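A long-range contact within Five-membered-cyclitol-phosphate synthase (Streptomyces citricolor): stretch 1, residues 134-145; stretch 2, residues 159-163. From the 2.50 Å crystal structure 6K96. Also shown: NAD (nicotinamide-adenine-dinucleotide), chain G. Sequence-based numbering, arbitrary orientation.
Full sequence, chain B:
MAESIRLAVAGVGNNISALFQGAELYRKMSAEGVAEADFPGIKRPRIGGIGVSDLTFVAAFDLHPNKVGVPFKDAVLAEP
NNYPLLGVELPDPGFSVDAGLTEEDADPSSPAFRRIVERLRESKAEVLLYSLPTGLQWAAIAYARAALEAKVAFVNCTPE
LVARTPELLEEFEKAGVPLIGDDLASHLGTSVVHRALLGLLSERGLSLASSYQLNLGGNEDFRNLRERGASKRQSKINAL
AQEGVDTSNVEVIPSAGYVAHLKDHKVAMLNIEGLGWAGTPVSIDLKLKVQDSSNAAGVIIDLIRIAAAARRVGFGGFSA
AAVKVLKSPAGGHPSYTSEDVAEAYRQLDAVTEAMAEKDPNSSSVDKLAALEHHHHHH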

# COMPACT_ATOMS: atom_id res chain seq x y z
N THR B 134 27.95 -8.04 11.91
CA THR B 134 27.55 -7.79 13.31
C THR B 134 27.84 -9.08 14.09
O THR B 134 27.68 -10.14 13.47
N GLY B 135 28.33 -8.95 15.33
CA GLY B 135 28.40 -10.04 16.31
C GLY B 135 29.83 -10.42 16.65
O GLY B 135 30.00 -11.36 17.50
N LEU B 136 30.83 -9.77 16.06
CA LEU B 136 32.23 -10.23 16.23
C LEU B 136 32.99 -9.28 17.14
O LEU B 136 33.86 -8.60 16.64
N GLN B 137 32.69 -9.31 18.45
CA GLN B 137 33.32 -8.47 19.52
C GLN B 137 34.85 -8.61 19.53
O GLN B 137 35.54 -7.58 19.61
N TRP B 138 35.39 -9.81 19.38
CA TRP B 138 36.86 -10.00 19.29
C TRP B 138 37.48 -9.17 18.15
O TRP B 138 38.61 -8.67 18.34
N ALA B 139 36.80 -9.05 17.00
CA ALA B 139 37.40 -8.46 15.77
C ALA B 139 37.39 -6.94 15.90
O ALA B 139 38.44 -6.30 15.69
N ALA B 140 36.24 -6.39 16.27
CA ALA B 140 36.04 -4.94 16.52
C ALA B 140 37.14 -4.48 17.50
O ALA B 140 37.85 -3.51 17.20
N ILE B 141 37.34 -5.21 18.60
CA ILE B 141 38.43 -4.87 19.57
C ILE B 141 39.78 -4.94 18.84
O ILE B 141 40.57 -4.02 18.97
N ALA B 142 40.02 -6.03 18.10
CA ALA B 142 41.32 -6.39 17.49
C ALA B 142 41.67 -5.35 16.43
O ALA B 142 42.72 -4.72 16.60
N TYR B 143 40.85 -5.17 15.40
CA TYR B 143 41.09 -4.13 14.38
C TYR B 143 41.26 -2.76 15.04
O TYR B 143 42.01 -1.92 14.51
N ALA B 144 40.61 -2.54 16.18
CA ALA B 144 40.68 -1.24 16.87
C ALA B 144 42.08 -1.06 17.53
O ALA B 144 42.67 0.03 17.46
N ARG B 145 42.64 -2.10 18.12
CA ARG B 145 43.97 -1.99 18.78
C ARG B 145 45.03 -1.94 17.68
O ARG B 145 46.00 -1.18 17.83
N PRO B 159 27.30 -2.78 16.01
CA PRO B 159 26.85 -2.64 17.41
C PRO B 159 27.88 -3.11 18.46
O PRO B 159 27.64 -2.92 19.66
N GLU B 160 29.03 -3.62 18.02
CA GLU B 160 30.07 -4.08 18.97
C GLU B 160 30.56 -2.89 19.81
O GLU B 160 30.62 -1.79 19.30
N LEU B 161 30.90 -3.19 21.07
CA LEU B 161 31.49 -2.24 22.04
C LEU B 161 32.92 -1.92 21.60
O LEU B 161 33.72 -2.90 21.58
N VAL B 162 33.20 -0.67 21.19
CA VAL B 162 34.56 -0.14 20.89
C VAL B 162 34.67 1.29 21.44
O VAL B 162 35.34 1.50 22.46
N ALA B 163 34.05 2.27 20.80
CA ALA B 163 34.03 3.66 21.32
C ALA B 163 33.37 3.63 22.69
O ALA B 163 33.62 4.51 23.46

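The most unusual feature of this contact is that a carboxylate from an irregular segment reaches back to the loop that leads into a helix. Glu160 is the residue most covered here, its CA-to-CB bond pointing toward the opposing stretch. With chi1 m and chi2 p, its chain folds so that Glu160 OE2 accepts a nearly linear hydrogen bond from Gly135 N, at 3.0 Å and 176°. Gly135 has phi/psi of 115/-1, where a CB would jam against the preceding carbonyl oxygen, so the backbone angles themselves call for glycine. The next amide is reached through solvent: water 1 accepts from Leu136 N (3.0 Å) and lies within hydrogen-bonding distance of Glu160 OE2 (3.1 Å). The CA-to-CB bond of Leu136, the N-cap residue, points away.

The example illustrates a general principle: a segment without regular structure can be held by side chains that satisfy backbone groups. Gln137, in the first turn, does so with its amide. Its CA-to-CB bond runs sideways, but chi1 t and chi2 p bring the end nearer, and both polar atoms engage the same residue: Leu161 N donates to Gln137 OE1 at 2.9 Å, while Gln137 NE2 donates to Leu161 O at 2.7 Å. The CA-to-CB bond of Leu161 runs sideways, its CB 3.3 Å from Gln137 OE1, and the end of the side chain leads away (chi1 -133°, between wells).

Farther along the helix the contact becomes apolar. Ala140 and Ala144, one turn apart, both point toward the segment, and Val162 (chi1 t) meets them with its two methyls: Val162 CG2 lies 3.7 Å from Ala140 CB, and Val162 CG1 lies 3.6 Å from Ala144 CB. Ala140 CB also packs 3.7 Å from Glu160 CB.

At the other end, Thr134 (chi1 m) places OG1 3.3 Å from Pro159 CD and 2.9 Å from NAD O3D, so the nicotinamide ribose of NAD meets the same hydroxyl that touches Pro159.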

# COMPACT_ATOMS: atom_id res chain seq x y z
CB THR B 134 26.08 -7.35 13.38
OG1 THR B 134 26.08 -5.99 12.93
CG2 THR B 134 25.46 -7.46 14.75
CB LEU B 136 32.89 -10.35 14.85
CG LEU B 136 32.07 -11.09 13.78
CD1 LEU B 136 32.51 -10.69 12.36
CD2 LEU B 136 32.11 -12.61 13.97
CB GLN B 137 32.72 -8.76 20.88
CG GLN B 137 33.14 -7.77 21.97
CD GLN B 137 32.86 -6.31 21.72
OE1 GLN B 137 31.74 -5.82 21.87
NE2 GLN B 137 33.89 -5.56 21.35
CB TRP B 138 37.21 -11.51 19.19
CG TRP B 138 36.75 -12.15 17.92
CD1 TRP B 138 35.59 -12.83 17.70
CD2 TRP B 138 37.44 -12.10 16.66
NE1 TRP B 138 35.51 -13.23 16.39
CE2 TRP B 138 36.64 -12.79 15.73
CE3 TRP B 138 38.64 -11.51 16.22
CZ2 TRP B 138 37.01 -12.92 14.39
CZ3 TRP B 138 39.00 -11.64 14.90
CH2 TRP B 138 38.20 -12.33 13.99
CB ALA B 139 36.68 -8.90 14.53
CB ALA B 140 34.64 -4.73 17.05
CB ILE B 141 38.37 -5.81 20.81
CG1 ILE B 141 37.45 -5.26 21.90
CG2 ILE B 141 39.77 -6.11 21.34
CD1 ILE B 141 37.80 -3.85 22.29
CB ALA B 142 41.30 -7.79 16.93
CB TYR B 143 39.98 -4.08 13.32
CG TYR B 143 40.09 -5.21 12.34
CD1 TYR B 143 41.01 -5.16 11.31
CD2 TYR B 143 39.36 -6.36 12.50
CE1 TYR B 143 41.18 -6.22 10.43
CE2 TYR B 143 39.53 -7.44 11.65
CZ TYR B 143 40.45 -7.38 10.63
OH TYR B 143 40.55 -8.43 9.77
CB ALA B 144 39.51 -1.11 17.83
CB ARG B 145 44.12 -3.10 19.81
CG ARG B 145 43.02 -3.02 20.86
CD ARG B 145 43.43 -3.54 22.22
NE ARG B 145 43.28 -4.99 22.34
CZ ARG B 145 43.77 -5.70 23.34
NH1 ARG B 145 44.46 -5.11 24.31
NH2 ARG B 145 43.57 -7.01 23.37
CB PRO B 159 25.58 -3.50 17.54
CG PRO B 159 25.23 -3.88 16.12
CD PRO B 159 26.54 -3.84 15.34
CB GLU B 160 31.20 -4.82 18.27
CG GLU B 160 30.86 -6.27 17.99
CD GLU B 160 29.48 -6.56 17.42
OE1 GLU B 160 28.62 -7.12 18.18
OE2 GLU B 160 29.26 -6.21 16.23
CB LEU B 161 31.44 -2.88 23.43
CG LEU B 161 30.92 -1.95 24.53
CD1 LEU B 161 29.40 -1.81 24.46
CD2 LEU B 161 31.33 -2.40 25.91
CB VAL B 162 34.92 -0.16 19.39
CG1 VAL B 162 36.39 0.17 19.15
CG2 VAL B 162 34.58 -1.49 18.75
CB ALA B 163 33.33 4.61 20.40
PA NAD G . 28.67 -7.46 4.26
O1A NAD G . 28.21 -8.77 4.78
O2A NAD G . 28.27 -7.13 2.85
O5B NAD G . 30.21 -7.17 4.48
C5B NAD G . 30.86 -8.05 5.42
C4B NAD G . 32.26 -8.33 4.94
O4B NAD G . 33.16 -8.72 6.03
C3B NAD G . 32.32 -9.48 3.93
O3B NAD G . 33.19 -9.11 2.87
C2B NAD G . 32.95 -10.60 4.76
O2B NAD G . 33.40 -11.53 3.82
C1B NAD G . 33.98 -9.77 5.52
N9A NAD G . 34.65 -10.39 6.65
C8A NAD G . 34.09 -11.37 7.44
N7A NAD G . 34.84 -11.70 8.46
C5A NAD G . 35.96 -10.87 8.36
C6A NAD G . 37.11 -10.76 9.17
N6A NAD G . 37.29 -11.48 10.27
N1A NAD G . 38.02 -9.80 8.84
C2A NAD G . 37.80 -9.09 7.72
N3A NAD G . 36.76 -9.13 6.89
C4A NAD G . 35.85 -10.05 7.26
O3 NAD G . 28.06 -6.34 5.22
PN NAD G . 27.60 -4.84 4.87
O1N NAD G . 28.74 -4.17 4.20
O2N NAD G . 26.25 -5.02 4.25
O5D NAD G . 27.46 -4.23 6.36
C5D NAD G . 28.67 -4.21 7.21
C4D NAD G . 28.28 -3.96 8.64
O4D NAD G . 27.67 -2.65 8.80
C3D NAD G . 27.27 -4.98 9.17
O3D NAD G . 27.59 -5.24 10.51
C2D NAD G . 25.96 -4.19 9.19
O2D NAD G . 25.01 -4.55 10.17
C1D NAD G . 26.47 -2.80 9.58
N1N NAD G . 25.43 -1.78 9.28
C2N NAD G . 24.82 -1.76 7.98
C3N NAD G . 23.71 -0.97 7.70
C7N NAD G . 23.15 -0.98 6.29
O7N NAD G . 23.75 -1.58 5.41
N7N NAD G . 22.01 -0.33 6.07
C4N NAD G . 23.19 -0.21 8.75
C5N NAD G . 23.89 -0.10 9.95
C6N NAD G . 24.95 -0.95 10.22
O HOH W 1 31.62 -7.26 14.57